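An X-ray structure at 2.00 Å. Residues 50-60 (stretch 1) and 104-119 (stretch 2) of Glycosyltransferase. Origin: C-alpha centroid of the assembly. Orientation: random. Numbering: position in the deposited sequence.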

# COMPACT_ATOMS: atom_id res chain seq x y z
N ALA B 50 10.27 3.27 -3.70
CA ALA B 50 10.59 4.29 -4.63
C ALA B 50 11.98 4.08 -5.15
O ALA B 50 12.94 3.81 -4.37
CB ALA B 50 10.51 5.65 -3.93
N VAL B 51 12.13 4.28 -6.47
CA VAL B 51 13.43 4.25 -7.11
C VAL B 51 13.60 5.61 -7.81
O VAL B 51 13.03 5.82 -8.86
CB VAL B 51 13.49 3.04 -8.13
CG1 VAL B 51 14.85 2.92 -8.81
CG2 VAL B 51 13.12 1.76 -7.41
N PRO B 52 14.31 6.54 -7.18
CA PRO B 52 14.42 7.90 -7.72
C PRO B 52 15.23 7.90 -9.02
O PRO B 52 16.28 7.22 -9.10
CB PRO B 52 15.19 8.69 -6.66
CG PRO B 52 15.15 7.80 -5.38
CD PRO B 52 14.90 6.38 -5.82
N VAL B 53 14.76 8.65 -10.03
CA VAL B 53 15.43 8.71 -11.35
C VAL B 53 15.41 10.14 -11.84
O VAL B 53 14.42 10.86 -11.69
CB VAL B 53 14.74 7.70 -12.36
CG1 VAL B 53 15.15 6.31 -12.08
CG2 VAL B 53 13.17 7.75 -12.36
N GLY B 54 16.49 10.61 -12.45
CA GLY B 54 16.53 11.99 -12.93
C GLY B 54 16.56 13.02 -11.82
O GLY B 54 16.83 12.67 -10.66
N ASN B 55 16.30 14.28 -12.16
CA ASN B 55 16.38 15.43 -11.22
C ASN B 55 14.97 15.80 -10.89
O ASN B 55 14.07 15.36 -11.62
CB ASN B 55 17.10 16.63 -11.83
CG ASN B 55 18.55 16.29 -12.31
OD1 ASN B 55 18.91 16.48 -13.49
ND2 ASN B 55 19.38 15.79 -11.41
N ASP B 56 14.76 16.54 -9.79
CA ASP B 56 13.42 16.98 -9.41
C ASP B 56 12.74 17.54 -10.66
O ASP B 56 13.36 18.32 -11.42
CB ASP B 56 13.45 18.12 -8.36
CG ASP B 56 13.79 17.63 -6.89
OD1 ASP B 56 14.03 16.41 -6.61
OD2 ASP B 56 13.81 18.48 -5.99
N LEU B 57 11.48 17.16 -10.87
CA LEU B 57 10.70 17.72 -11.96
C LEU B 57 10.13 19.09 -11.56
O LEU B 57 10.20 20.04 -12.35
CB LEU B 57 9.56 16.78 -12.42
CG LEU B 57 8.59 17.30 -13.50
CD1 LEU B 57 9.45 17.51 -14.77
CD2 LEU B 57 7.44 16.31 -13.77
N ASN B 58 9.54 19.16 -10.36
CA ASN B 58 8.85 20.36 -9.86
C ASN B 58 7.75 20.88 -10.77
O ASN B 58 7.74 22.08 -11.00
CB ASN B 58 9.89 21.46 -9.60
CG ASN B 58 10.80 21.09 -8.46
OD1 ASN B 58 12.02 21.12 -8.59
ND2 ASN B 58 10.20 20.63 -7.34
N ILE B 59 6.83 20.02 -11.24
CA ILE B 59 5.97 20.35 -12.42
C ILE B 59 4.98 21.42 -12.05
O ILE B 59 4.24 21.91 -12.93
CB ILE B 59 4.97 19.24 -13.04
CG1 ILE B 59 4.68 18.04 -12.12
CG2 ILE B 59 5.14 19.02 -14.57
CD1 ILE B 59 3.52 18.26 -11.15
N MET B 60 4.91 21.72 -10.76
CA MET B 60 3.99 22.75 -10.32
C MET B 60 4.44 24.24 -10.43
O MET B 60 3.61 25.10 -10.76
CB MET B 60 3.45 22.41 -8.94
CG MET B 60 1.96 22.24 -8.97
SD MET B 60 1.24 23.42 -7.78
CE MET B 60 1.54 25.07 -8.49
N GLU B 104 8.83 15.31 -23.26
CA GLU B 104 10.25 15.18 -23.08
C GLU B 104 10.71 15.87 -21.80
O GLU B 104 11.51 15.29 -21.03
CB GLU B 104 11.04 15.72 -24.27
CG GLU B 104 12.57 15.68 -23.98
CD GLU B 104 13.15 14.28 -24.00
OE1 GLU B 104 12.45 13.26 -24.36
OE2 GLU B 104 14.35 14.20 -23.59
N TYR B 105 10.25 17.11 -21.62
CA TYR B 105 10.49 17.89 -20.40
C TYR B 105 10.10 17.10 -19.13
O TYR B 105 10.79 17.17 -18.12
CB TYR B 105 9.64 19.17 -20.47
CG TYR B 105 9.87 20.09 -19.32
CD1 TYR B 105 10.77 21.16 -19.44
CD2 TYR B 105 9.16 19.93 -18.14
CE1 TYR B 105 10.98 22.05 -18.37
CE2 TYR B 105 9.38 20.78 -17.05
CZ TYR B 105 10.28 21.82 -17.18
OH TYR B 105 10.43 22.67 -16.16
N MET B 106 8.97 16.40 -19.18
CA MET B 106 8.41 15.63 -18.08
C MET B 106 9.13 14.30 -17.79
O MET B 106 8.90 13.73 -16.71
CB MET B 106 6.91 15.33 -18.32
CG MET B 106 6.08 16.55 -18.05
SD MET B 106 4.51 16.46 -18.93
CE MET B 106 3.81 14.95 -18.27
N ALA B 107 9.91 13.78 -18.76
CA ALA B 107 10.74 12.56 -18.58
C ALA B 107 12.01 12.71 -19.43
O ALA B 107 12.12 12.16 -20.55
CB ALA B 107 9.95 11.25 -18.91
N ASP B 108 12.91 13.49 -18.85
CA ASP B 108 14.22 13.85 -19.23
C ASP B 108 15.17 12.87 -19.83
O ASP B 108 15.10 11.73 -19.53
CB ASP B 108 15.01 14.26 -17.89
CG ASP B 108 15.16 15.63 -17.91
OD1 ASP B 108 14.63 15.95 -19.05
OD2 ASP B 108 15.56 16.35 -16.99
N SER B 109 16.16 13.38 -20.56
CA SER B 109 17.30 12.52 -20.96
C SER B 109 18.02 11.96 -19.71
O SER B 109 18.46 10.80 -19.73
CB SER B 109 18.26 13.27 -21.85
OG SER B 109 18.95 14.18 -21.06
N THR B 110 18.08 12.77 -18.62
CA THR B 110 18.63 12.30 -17.34
C THR B 110 17.71 11.24 -16.71
O THR B 110 18.16 10.15 -16.33
CB THR B 110 18.88 13.40 -16.36
OG1 THR B 110 19.80 14.37 -16.94
CG2 THR B 110 19.54 12.77 -15.05
N MET B 111 16.41 11.55 -16.60
CA MET B 111 15.44 10.59 -16.08
C MET B 111 15.42 9.31 -16.88
O MET B 111 15.38 8.22 -16.31
CB MET B 111 14.06 11.26 -16.05
CG MET B 111 13.15 10.72 -15.06
SD MET B 111 12.15 9.72 -16.00
CE MET B 111 10.70 9.45 -15.01
N THR B 112 15.44 9.47 -18.20
CA THR B 112 15.42 8.36 -19.11
C THR B 112 16.73 7.54 -18.99
O THR B 112 16.66 6.32 -18.89
CB THR B 112 15.10 8.86 -20.55
OG1 THR B 112 13.81 9.54 -20.55
CG2 THR B 112 15.04 7.71 -21.57
N ALA B 113 17.88 8.18 -18.97
CA ALA B 113 19.15 7.42 -18.79
C ALA B 113 19.16 6.66 -17.41
O ALA B 113 19.41 5.37 -17.32
CB ALA B 113 20.32 8.37 -19.00
N ASP B 114 18.76 7.36 -16.35
CA ASP B 114 18.62 6.67 -15.04
C ASP B 114 17.67 5.56 -15.11
O ASP B 114 17.93 4.51 -14.52
CB ASP B 114 18.17 7.58 -13.87
CG ASP B 114 19.22 8.57 -13.46
OD1 ASP B 114 20.21 8.72 -14.24
OD2 ASP B 114 19.06 9.23 -12.40
N LEU B 115 16.51 5.73 -15.75
CA LEU B 115 15.59 4.55 -15.80
C LEU B 115 16.14 3.36 -16.67
O LEU B 115 15.91 2.20 -16.33
CB LEU B 115 14.15 4.92 -16.26
CG LEU B 115 13.06 3.84 -16.14
CD1 LEU B 115 12.69 3.58 -14.65
CD2 LEU B 115 11.78 4.28 -16.87
N VAL B 116 16.75 3.67 -17.81
CA VAL B 116 17.42 2.60 -18.63
C VAL B 116 18.50 1.82 -17.81
O VAL B 116 18.44 0.59 -17.68
CB VAL B 116 18.01 3.15 -19.90
CG1 VAL B 116 18.67 1.98 -20.71
CG2 VAL B 116 16.90 3.83 -20.77
N ALA B 117 19.41 2.58 -17.19
CA ALA B 117 20.42 2.00 -16.29
C ALA B 117 19.83 1.07 -15.27
O ALA B 117 20.35 -0.03 -15.11
CB ALA B 117 21.28 3.06 -15.61
N HIS B 118 18.73 1.47 -14.58
CA HIS B 118 18.01 0.59 -13.63
C HIS B 118 17.38 -0.63 -14.29
O HIS B 118 17.32 -1.76 -13.70
CB HIS B 118 16.90 1.36 -12.87
CG HIS B 118 16.25 0.56 -11.78
ND1 HIS B 118 16.94 0.17 -10.66
CD2 HIS B 118 14.99 0.08 -11.63
CE1 HIS B 118 16.14 -0.55 -9.88
NE2 HIS B 118 14.95 -0.62 -10.45
N ALA B 119 16.80 -0.41 -15.48
CA ALA B 119 16.19 -1.57 -16.18
C ALA B 119 17.34 -2.57 -16.51
O ALA B 119 17.17 -3.75 -16.30
CB ALA B 119 15.32 -1.17 -17.45
O HOH W 1 15.19 14.55 -14.61

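The most unusual feature of this contact is how close two backbones come: Gly54 CA lies 3.6 Å from Met111 CA, a separation that leaves no room for a side chain between loop and helix. Glycine makes it possible. An ideal CB on Gly54 would sit 2.7 Å from Met111 CB, a clash, and the positive phi of 69° independently favours glycine. The same CA also rests 3.8 Å from Thr110 CG2, so the bare backbone is laid directly on the first turn of the helix 109-119.

Around that touchpoint the chains spread apart. Stretch 1 leaves a strand at Pro52 and runs on as loop, while stretch 2 passes from the end of one helix into the next. The two run in opposite senses: Val51 pairs with His118, Gly54 with Met111 and Leu57 with Met106. The spacing widens on both flanks, to 8.8 Å between Val51 CA and His118 CA and to 6.9 Å between Leu57 CA and Met106 CA, and there side chains fill the gap.

One direct hydrogen bond joins the stretches. Gly54 N donates to Asp114 OD2 at 2.9 Å with an N-H...O angle of 161°, nearly straight. Asp114 stands one turn further along the helix than Thr110, and its CA-to-CB bond points toward the loop, so its carboxylate can meet an amide that the loop's own backbone leaves unpaired within these stretches. The close approach and the bond thus converge on one residue. A water supplies a second link: the O atom of water 1 accepts from Asn55 N at 2.7 Å and donates to Asp108 OD2 at 3.0 Å. Asp108 occupies the N-cap position, yet its side chain makes no capping bond; its backbone O instead accepts from Thr112 N at 2.6 Å and from Thr112 OG1 at 2.7 Å.

Val53, just past the strand, covers more area than any other residue of the contact. Its CG1 lies 3.7 Å from Asp114 CB, using the aliphatic part of the residue whose carboxylate binds the next amide, and 4.5 Å from Leu115 CD1. Its CG2 meets Met111 CE at 4.0 Å. Val51 CG1 sits over one face of the ring of His118, two turns beyond Met111, 3.8 Å from the ring centroid and 5° off the normal, a well-centred CH-pi contact. The ring pays something for this burial: His118 NE2 is bonded elsewhere in the structure, but ND1 finds no partner in the model.

At the other end Leu57 reaches in with the tip of its side chain. Its CD1 lies 3.6 Å from Tyr105 O and 4.0 Å from Tyr105 CE2, approaching the ring obliquely, and also 3.9 Å from Met106 CA; its CD2 comes 4.5 Å from Met106 CG. Ile59 CG2 adds a further light contact with Met106 CG at 4.4 Å.

The rule is compact: glycine where backbones touch, an acidic side chain for the loop amide, and branched aliphatics where they diverge.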